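Local coordinates for VIN1 (Oscarella pearsei, PDB 6BFI), which binds actin filaments and may play a role in cell-cell adhesion, as a sponge member of the vinculin/alpha-catenin family, at residues F5-K8 with T9-S12; S270-H273 with M274-A278; V25-H28 with E29-E32. All coordinates share one frame; numbering follows the deposited sequence.

How the contacts relate
Read from the N terminus, the three contacts follow one another along the chain without nesting or crossing. Each joins residues adjacent in sequence, so none closes a long loop; contact 1 is the entry to a helix, and contacts 2 and 3 lie within helices. Contact 1 starts helix 8-32 and sets the lead-in 5-8 against helices 102-145, 154-178 and 763-778. Contact 3 lies in the last two turns of that same helix, its centre about 28 Å from that of contact 1, and meets helices 102-145 and 718-745. Contact 2, far along the chain in helix 268-283, packs on helices 289-306 and 344-375; its centre is about 40 Å from that of contact 1 and about 49 Å from that of contact 3.

Contact 1 (F5-K8 with T9-S12); sequences FHTK and TLES
The start of helix 8-32 is built here, with T7 at the N-cap position and H6, in the lead-in, meeting L10 of the first turn. T7 makes no capping bond with its side chain; OG1 instead has a weak hydrogen bond to D127 of helix 102-145. The backbone opens the helix: E11 N donates to T7 O at 3.0 Å, with an N-H...O angle of 169°. S12 N reaches K8 O at 2.9 Å. With its CG2 anti to the backbone N (OG1 at chi1 -87°), T7 turns this methyl onto the following turn, 3.6 Å from T9 CB. L10 reaches back with its CD1 branch, which lies 3.5 Å from H6 NE2 and 4.0 Å from T7 CB; imidazole and leucine meet at a slant. L10 CB also passes 4.0 Å from F5 CA, and L10 itself packs on L123. The K8 chain runs out extended to bond P180 O through NZ. The side-chain touches between the segments are therefore mostly carbon to carbon, with L10 CD1 on the imidazole, while H6 NE2, K8 NZ and, weakly, T7 OG1 are hydrogen-bonded outside the two segments.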
ATOM      1  N   PHE A   5      -5.562   3.722  22.493  1.00 53.15           N
ATOM      2  CA  PHE A   5      -4.113   3.845  22.375  1.00 55.90           C
ATOM      3  C   PHE A   5      -3.713   4.439  21.029  1.00 58.70           C
ATOM      4  O   PHE A   5      -2.659   4.090  20.488  1.00 62.11           O
ATOM      5  CB  PHE A   5      -3.410   2.494  22.575  1.00 57.48           C
ATOM      6  CG  PHE A   5      -4.332   1.311  22.518  1.00 53.89           C
ATOM      7  CD1 PHE A   5      -4.870   0.888  21.312  1.00 54.67           C
ATOM      8  CD2 PHE A   5      -4.652   0.614  23.671  1.00 51.33           C
ATOM      9  CE1 PHE A   5      -5.718  -0.207  21.259  1.00 55.38           C
ATOM     10  CE2 PHE A   5      -5.496  -0.480  23.627  1.00 52.30           C
ATOM     11  CZ  PHE A   5      -6.030  -0.891  22.420  1.00 55.28           C
ATOM     12  N   HIS A   6      -4.537   5.334  20.481  1.00 61.93           N
ATOM     13  CA  HIS A   6      -4.249   6.003  19.218  1.00 62.36           C
ATOM     14  C   HIS A   6      -3.248   7.140  19.368  1.00 57.97           C
ATOM     15  O   HIS A   6      -2.936   7.804  18.374  1.00 59.58           O
ATOM     16  CB  HIS A   6      -5.546   6.539  18.601  1.00 63.87           C
ATOM     17  CG  HIS A   6      -6.306   7.461  19.504  1.00 67.35           C
ATOM     18  ND1 HIS A   6      -6.312   8.829  19.335  1.00 66.86           N
ATOM     19  CD2 HIS A   6      -7.082   7.210  20.585  1.00 68.43           C
ATOM     20  CE1 HIS A   6      -7.063   9.382  20.272  1.00 68.48           C
ATOM     21  NE2 HIS A   6      -7.540   8.422  21.043  1.00 71.53           N
ATOM     22  N   THR A   7      -2.730   7.362  20.573  1.00 58.31           N
ATOM     23  CA  THR A   7      -1.862   8.486  20.882  1.00 58.41           C
ATOM     24  C   THR A   7      -0.657   7.986  21.668  1.00 59.54           C
ATOM     25  O   THR A   7      -0.792   7.115  22.533  1.00 59.96           O
ATOM     26  CB  THR A   7      -2.643   9.554  21.672  1.00 61.58           C
ATOM     27  OG1 THR A   7      -3.307  10.441  20.759  1.00 62.91           O
ATOM     28  CG2 THR A   7      -1.738  10.355  22.581  1.00 66.18           C
ATOM     29  N   LYS A   8       0.525   8.527  21.346  1.00 59.29           N
ATOM     30  CA  LYS A   8       1.748   8.113  22.028  1.00 60.10           C
ATOM     31  C   LYS A   8       1.677   8.365  23.530  1.00 63.73           C
ATOM     32  O   LYS A   8       2.278   7.618  24.310  1.00 63.90           O
ATOM     33  CB  LYS A   8       2.956   8.834  21.429  1.00 59.40           C
ATOM     34  CG  LYS A   8       3.274   8.423  20.003  1.00 64.69           C
ATOM     35  CD  LYS A   8       4.397   9.269  19.421  1.00 69.43           C
ATOM     36  CE  LYS A   8       4.755   8.816  18.017  1.00 62.75           C
ATOM     37  NZ  LYS A   8       5.868   9.626  17.449  1.00 77.59           N
ATOM     38  N   THR A   9       0.964   9.410  23.953  1.00 63.33           N
ATOM     39  CA  THR A   9       0.755   9.630  25.381  1.00 65.33           C
ATOM     40  C   THR A   9      -0.138   8.549  25.978  1.00 64.16           C
ATOM     41  O   THR A   9       0.134   8.045  27.076  1.00 69.83           O
ATOM     42  CB  THR A   9       0.150  11.015  25.615  1.00 64.01           C
ATOM     43  OG1 THR A   9       1.057  12.018  25.142  1.00 62.57           O
ATOM     44  CG2 THR A   9      -0.125  11.239  27.095  1.00 60.56           C
ATOM     45  N   LEU A  10      -1.208   8.182  25.265  1.00 62.61           N
ATOM     46  CA  LEU A  10      -2.098   7.124  25.733  1.00 61.59           C
ATOM     47  C   LEU A  10      -1.341   5.820  25.940  1.00 58.97           C
ATOM     48  O   LEU A  10      -1.378   5.236  27.026  1.00 51.78           O
ATOM     49  CB  LEU A  10      -3.241   6.926  24.738  1.00 59.51           C
ATOM     50  CG  LEU A  10      -4.491   7.780  24.942  1.00 58.82           C
ATOM     51  CD1 LEU A  10      -5.441   7.611  23.771  1.00 61.23           C
ATOM     52  CD2 LEU A  10      -5.178   7.397  26.239  1.00 56.50           C
ATOM     53  N   GLU A  11      -0.651   5.348  24.901  1.00 62.22           N
ATOM     54  CA  GLU A  11       0.125   4.118  25.021  1.00 61.37           C
ATOM     55  C   GLU A  11       1.208   4.250  26.084  1.00 61.67           C
ATOM     56  O   GLU A  11       1.417   3.333  26.891  1.00 57.49           O
ATOM     57  CB  GLU A  11       0.735   3.759  23.666  1.00 62.73           C
ATOM     58  CG  GLU A  11       1.868   2.749  23.735  1.00 65.99           C
ATOM     59  CD  GLU A  11       2.505   2.499  22.380  1.00 69.59           C
ATOM     60  OE1 GLU A  11       1.793   2.597  21.357  1.00 67.27           O
ATOM     61  OE2 GLU A  11       3.719   2.206  22.339  1.00 72.84           O
ATOM     62  N   SER A  12       1.889   5.397  26.113  1.00 66.51           N
ATOM     63  CA  SER A  12       2.996   5.591  27.045  1.00 66.88           C
ATOM     64  C   SER A  12       2.540   5.482  28.492  1.00 64.08           C
ATOM     65  O   SER A  12       3.264   4.945  29.337  1.00 57.05           O
ATOM     66  CB  SER A  12       3.662   6.942  26.789  1.00 65.79           C
ATOM     67  OG  SER A  12       4.711   7.177  27.711  1.00 70.27           O
TER

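Contact 2 (S270-H273 with M274-A278); sequences SLAH and MFHQA
Four backbone hydrogen bonds, each 2.9 Å from nitrogen to oxygen, join the turns: M274 N to S270 O, F275 N to L271 O, H276 N to A272 O and Q277 N to H273 O. This unbroken i to i+4 series identifies regular alpha-helix, within helix 268-283. The straightest is F275 N to L271 O, at an N-H...O angle of 167°. Beyond the backbone, H276 NE2 is hydrogen-bonded to E361 of helix 344-375. The H276 ring lies with one face over A272 O, which sits 3.0 Å above the ring plane, offset toward the rim; its CG is 3.1 Å from A272 O. A chi1 of -55° places H276 CG beside its own backbone N and folds the ring back over that carbonyl. Replacing H276 by an alanine would probably leave E361 without this partner and uncover the A272 carbonyl on the side the ring now lies over.

H273 and Q277 run side by side in the same direction, with imidazole and amide planes only 6° apart. H273 CE1 is 3.5 Å from Q277 CG, and Q277 NE2 is 3.8 Å from H273 NE2. F275 presents its ring edge to L271 O, which lies in the ring plane 3.2 Å from CD1, and the ring continues onto L357 and I364 of helix 344-375. M274 touches K297 of helix 289-306. F275 thus packs on helix 344-375, and H276 adds a directed polar bond to E361 of the same helix.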
ATOM      1  N   SER A 270      -3.123 -12.139  -4.938  1.00 67.70           N
ATOM      2  CA  SER A 270      -3.833 -13.401  -4.758  1.00 68.43           C
ATOM      3  C   SER A 270      -3.964 -14.158  -6.072  1.00 67.45           C
ATOM      4  O   SER A 270      -3.998 -15.393  -6.069  1.00 73.76           O
ATOM      5  CB  SER A 270      -5.211 -13.153  -4.147  1.00 71.83           C
ATOM      6  OG  SER A 270      -5.093 -12.623  -2.840  1.00 84.14           O
ATOM      7  N   LEU A 271      -4.052 -13.444  -7.196  1.00 64.55           N
ATOM      8  CA  LEU A 271      -4.018 -14.109  -8.493  1.00 60.08           C
ATOM      9  C   LEU A 271      -2.664 -14.762  -8.729  1.00 56.54           C
ATOM     10  O   LEU A 271      -2.588 -15.926  -9.136  1.00 57.14           O
ATOM     11  CB  LEU A 271      -4.342 -13.114  -9.606  1.00 63.77           C
ATOM     12  CG  LEU A 271      -5.825 -12.845  -9.861  1.00 72.89           C
ATOM     13  CD1 LEU A 271      -6.003 -11.668 -10.809  1.00 73.70           C
ATOM     14  CD2 LEU A 271      -6.500 -14.091 -10.416  1.00 75.24           C
ATOM     15  N   ALA A 272      -1.580 -14.023  -8.476  1.00 55.17           N
ATOM     16  CA  ALA A 272      -0.247 -14.599  -8.611  1.00 53.91           C
ATOM     17  C   ALA A 272      -0.070 -15.795  -7.685  1.00 56.33           C
ATOM     18  O   ALA A 272       0.453 -16.841  -8.096  1.00 54.17           O
ATOM     19  CB  ALA A 272       0.813 -13.537  -8.321  1.00 49.39           C
ATOM     20  N   HIS A 273      -0.512 -15.661  -6.431  1.00 55.20           N
ATOM     21  CA  HIS A 273      -0.389 -16.763  -5.485  1.00 58.52           C
ATOM     22  C   HIS A 273      -1.198 -17.971  -5.938  1.00 61.25           C
ATOM     23  O   HIS A 273      -0.764 -19.115  -5.767  1.00 60.19           O
ATOM     24  CB  HIS A 273      -0.830 -16.310  -4.093  1.00 64.58           C
ATOM     25  CG  HIS A 273      -0.506 -17.289  -3.010  1.00 67.62           C
ATOM     26  ND1 HIS A 273      -1.427 -18.193  -2.526  1.00 68.85           N
ATOM     27  CD2 HIS A 273       0.637 -17.509  -2.320  1.00 70.15           C
ATOM     28  CE1 HIS A 273      -0.865 -18.924  -1.579  1.00 73.05           C
ATOM     29  NE2 HIS A 273       0.387 -18.530  -1.436  1.00 73.70           N
ATOM     30  N   MET A 274      -2.373 -17.737  -6.525  1.00 54.30           N
ATOM     31  CA  MET A 274      -3.174 -18.843  -7.040  1.00 69.09           C
ATOM     32  C   MET A 274      -2.479 -19.523  -8.216  1.00 61.63           C
ATOM     33  O   MET A 274      -2.475 -20.758  -8.314  1.00 58.70           O
ATOM     34  CB  MET A 274      -4.561 -18.337  -7.438  1.00 68.16           C
ATOM     35  CG  MET A 274      -5.513 -19.418  -7.923  1.00 72.26           C
ATOM     36  SD  MET A 274      -7.144 -18.766  -8.332  1.00 77.05           S
ATOM     37  CE  MET A 274      -7.774 -18.377  -6.701  1.00 83.96           C
ATOM     38  N   PHE A 275      -1.889 -18.733  -9.119  1.00 58.81           N
ATOM     39  CA  PHE A 275      -1.077 -19.290 -10.196  1.00 59.42           C
ATOM     40  C   PHE A 275       0.015 -20.198  -9.643  1.00 59.59           C
ATOM     41  O   PHE A 275       0.193 -21.332 -10.102  1.00 55.05           O
ATOM     42  CB  PHE A 275      -0.457 -18.159 -11.022  1.00 61.38           C
ATOM     43  CG  PHE A 275      -1.236 -17.799 -12.258  1.00 57.66           C
ATOM     44  CD1 PHE A 275      -2.282 -16.889 -12.198  1.00 57.49           C
ATOM     45  CD2 PHE A 275      -0.910 -18.355 -13.484  1.00 51.86           C
ATOM     46  CE1 PHE A 275      -2.994 -16.553 -13.337  1.00 55.78           C
ATOM     47  CE2 PHE A 275      -1.620 -18.023 -14.625  1.00 48.40           C
ATOM     48  CZ  PHE A 275      -2.661 -17.123 -14.551  1.00 51.59           C
ATOM     49  N   HIS A 276       0.750 -19.711  -8.640  1.00 61.71           N
ATOM     50  CA  HIS A 276       1.889 -20.463  -8.125  1.00 62.34           C
ATOM     51  C   HIS A 276       1.440 -21.717  -7.383  1.00 63.50           C
ATOM     52  O   HIS A 276       2.088 -22.766  -7.477  1.00 58.81           O
ATOM     53  CB  HIS A 276       2.732 -19.566  -7.220  1.00 66.24           C
ATOM     54  CG  HIS A 276       3.183 -18.300  -7.881  1.00 68.04           C
ATOM     55  ND1 HIS A 276       3.777 -17.268  -7.187  1.00 72.04           N
ATOM     56  CD2 HIS A 276       3.129 -17.899  -9.174  1.00 65.67           C
ATOM     57  CE1 HIS A 276       4.068 -16.287  -8.022  1.00 70.46           C
ATOM     58  NE2 HIS A 276       3.684 -16.645  -9.235  1.00 67.80           N
ATOM     59  N   GLN A 277       0.335 -21.626  -6.641  1.00 68.15           N
ATOM     60  CA  GLN A 277      -0.197 -22.793  -5.946  1.00 65.91           C
ATOM     61  C   GLN A 277      -0.673 -23.850  -6.934  1.00 59.86           C
ATOM     62  O   GLN A 277      -0.488 -25.053  -6.705  1.00 65.92           O
ATOM     63  CB  GLN A 277      -1.339 -22.372  -5.020  1.00 67.54           C
ATOM     64  CG  GLN A 277      -0.895 -21.572  -3.811  1.00 69.70           C
ATOM     65  CD  GLN A 277      -0.475 -22.453  -2.651  1.00 78.77           C
ATOM     66  OE1 GLN A 277      -1.231 -23.321  -2.214  1.00 83.97           O
ATOM     67  NE2 GLN A 277       0.736 -22.238  -2.149  1.00 82.33           N
ATOM     68  N   ALA A 278      -1.291 -23.420  -8.035  1.00 52.97           N
ATOM     69  CA  ALA A 278      -1.722 -24.373  -9.051  1.00 51.51           C
ATOM     70  C   ALA A 278      -0.523 -25.005  -9.752  1.00 65.71           C
ATOM     71  O   ALA A 278      -0.543 -26.200 -10.073  1.00 50.57           O
ATOM     72  CB  ALA A 278      -2.643 -23.686 -10.057  1.00 49.58           C
TER

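Contact 3 (V25-H28 with E29-E32); sequences VLFH and EQAE
H28 and E32 run alongside each other in the same direction, one helical turn apart, with the imidazole and carboxylate planes 58° apart. E32 OE1 is the branch that approaches the ring, 4.0 Å from H28 NE2 and 4.1 Å from H28 CE1, obliquely placed and too far for a hydrogen bond. That oxygen is instead bonded to Q99 NE2. Nearer the backbone, E32 CB packs 3.3 Å from H28 O. H28 has CG anti to its backbone N (chi1 176°), which sets the imidazole against helix 102-145, on K105 and L108. The E32 carboxylate and the K105 side chain would probably pull the ionisation of H28 in opposite directions, and the geometry gives no clear preference for either form.

F27 and Q30 form a second side-by-side pair, spaced three residues apart, with ring and amide planes 64° apart. Q30 OE1 comes 4.0 Å from F27 CD1, at a slant to the ring. The Q30 chain is extended beyond CG, and this carries its amide back to the phenyl group. At the root of the same side chain, Q30 CB lies 3.3 Å from F27 O.

Both pairs rest on the closing turns of helix 8-32 in this vinculin-family fold of helical bundles, where the backbone hydrogen bonds keep i to i+4 spacing: E29 N to V25 O, Q30 N to L26 O, A31 N to F27 O and E32 N to H28 O, all 2.9 Å.

E29 takes a separate course. Its CG passes 3.8 Å from V25 O, and its carboxylate accepts two backbone N-H groups at the start of helix 718-745: R717 N on OE2 and A720 N on OE1.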
ATOM      1  N   VAL A  25      -2.683  -9.690  38.815  1.00 66.41           N
ATOM      2  CA  VAL A  25      -3.454 -10.904  38.552  1.00 64.94           C
ATOM      3  C   VAL A  25      -2.552 -12.134  38.601  1.00 63.95           C
ATOM      4  O   VAL A  25      -2.920 -13.172  39.168  1.00 68.78           O
ATOM      5  CB  VAL A  25      -4.187 -10.788  37.202  1.00 64.06           C
ATOM      6  CG1 VAL A  25      -4.907 -12.087  36.874  1.00 64.25           C
ATOM      7  CG2 VAL A  25      -5.166  -9.624  37.233  1.00 66.22           C
ATOM      8  N   LEU A  26      -1.350 -12.031  38.022  1.00 61.75           N
ATOM      9  CA  LEU A  26      -0.430 -13.165  38.012  1.00 62.70           C
ATOM     10  C   LEU A  26      -0.020 -13.564  39.426  1.00 64.13           C
ATOM     11  O   LEU A  26       0.092 -14.755  39.733  1.00 62.99           O
ATOM     12  CB  LEU A  26       0.804 -12.834  37.173  1.00 63.59           C
ATOM     13  CG  LEU A  26       0.626 -12.560  35.676  1.00 64.52           C
ATOM     14  CD1 LEU A  26       1.941 -12.101  35.058  1.00 63.63           C
ATOM     15  CD2 LEU A  26       0.097 -13.787  34.958  1.00 63.92           C
ATOM     16  N   PHE A  27       0.221 -12.580  40.297  1.00 64.11           N
ATOM     17  CA  PHE A  27       0.547 -12.881  41.688  1.00 60.64           C
ATOM     18  C   PHE A  27      -0.637 -13.509  42.409  1.00 64.88           C
ATOM     19  O   PHE A  27      -0.468 -14.466  43.179  1.00 65.31           O
ATOM     20  CB  PHE A  27       0.989 -11.611  42.413  1.00 61.99           C
ATOM     21  CG  PHE A  27       2.451 -11.304  42.275  1.00 61.32           C
ATOM     22  CD1 PHE A  27       3.403 -12.293  42.449  1.00 61.41           C
ATOM     23  CD2 PHE A  27       2.874 -10.019  41.975  1.00 56.73           C
ATOM     24  CE1 PHE A  27       4.752 -12.005  42.326  1.00 61.94           C
ATOM     25  CE2 PHE A  27       4.219  -9.726  41.848  1.00 56.52           C
ATOM     26  CZ  PHE A  27       5.157 -10.719  42.023  1.00 59.04           C
ATOM     27  N   HIS A  28      -1.842 -12.976  42.184  1.00 66.29           N
ATOM     28  CA  HIS A  28      -3.021 -13.547  42.826  1.00 67.06           C
ATOM     29  C   HIS A  28      -3.213 -15.004  42.433  1.00 67.20           C
ATOM     30  O   HIS A  28      -3.563 -15.838  43.274  1.00 67.01           O
ATOM     31  CB  HIS A  28      -4.269 -12.743  42.477  1.00 67.40           C
ATOM     32  CG  HIS A  28      -5.529 -13.333  43.026  1.00 67.14           C
ATOM     33  ND1 HIS A  28      -5.759 -13.471  44.377  1.00 65.50           N
ATOM     34  CD2 HIS A  28      -6.621 -13.839  42.405  1.00 69.08           C
ATOM     35  CE1 HIS A  28      -6.943 -14.025  44.566  1.00 68.82           C
ATOM     36  NE2 HIS A  28      -7.487 -14.259  43.385  1.00 70.92           N
ATOM     37  N   GLU A  29      -2.999 -15.331  41.157  1.00 72.75           N
ATOM     38  CA  GLU A  29      -3.076 -16.730  40.757  1.00 78.08           C
ATOM     39  C   GLU A  29      -1.870 -17.529  41.232  1.00 72.27           C
ATOM     40  O   GLU A  29      -1.965 -18.754  41.363  1.00 71.73           O
ATOM     41  CB  GLU A  29      -3.227 -16.843  39.241  1.00 88.25           C
ATOM     42  CG  GLU A  29      -4.644 -16.583  38.754  1.00 98.82           C
ATOM     43  CD  GLU A  29      -4.987 -17.377  37.509  1.00106.58           C
ATOM     44  OE1 GLU A  29      -5.542 -16.786  36.558  1.00108.57           O
ATOM     45  OE2 GLU A  29      -4.693 -18.591  37.481  1.00112.69           O
ATOM     46  N   GLN A  30      -0.745 -16.862  41.499  1.00 63.18           N
ATOM     47  CA  GLN A  30       0.417 -17.549  42.048  1.00 63.38           C
ATOM     48  C   GLN A  30       0.177 -17.974  43.490  1.00 71.85           C
ATOM     49  O   GLN A  30       0.683 -19.016  43.922  1.00 76.03           O
ATOM     50  CB  GLN A  30       1.648 -16.648  41.947  1.00 57.96           C
ATOM     51  CG  GLN A  30       2.932 -17.258  42.480  1.00 61.76           C
ATOM     52  CD  GLN A  30       4.144 -16.399  42.178  1.00 64.50           C
ATOM     53  OE1 GLN A  30       4.306 -15.902  41.062  1.00 63.23           O
ATOM     54  NE2 GLN A  30       5.003 -16.214  43.177  1.00 65.18           N
ATOM     55  N   ALA A  31      -0.591 -17.189  44.247  1.00 78.77           N
ATOM     56  CA  ALA A  31      -0.979 -17.585  45.594  1.00 84.33           C
ATOM     57  C   ALA A  31      -2.218 -18.468  45.607  1.00 93.66           C
ATOM     58  O   ALA A  31      -2.396 -19.262  46.538  1.00 96.85           O
ATOM     59  CB  ALA A  31      -1.220 -16.346  46.462  1.00 75.92           C
ATOM     60  N   GLU A  32      -3.078 -18.351  44.591  1.00100.38           N
ATOM     61  CA  GLU A  32      -4.245 -19.221  44.496  1.00106.50           C
ATOM     62  C   GLU A  32      -3.829 -20.668  44.270  1.00108.01           C
ATOM     63  O   GLU A  32      -4.407 -21.588  44.861  1.00110.56           O
ATOM     64  CB  GLU A  32      -5.166 -18.744  43.373  1.00110.68           C
ATOM     65  CG  GLU A  32      -6.450 -19.547  43.232  1.00116.73           C
ATOM     66  CD  GLU A  32      -7.472 -19.211  44.302  1.00121.48           C
ATOM     67  OE1 GLU A  32      -7.477 -18.055  44.778  1.00122.29           O
ATOM     68  OE2 GLU A  32      -8.270 -20.101  44.666  1.00123.95           O
TER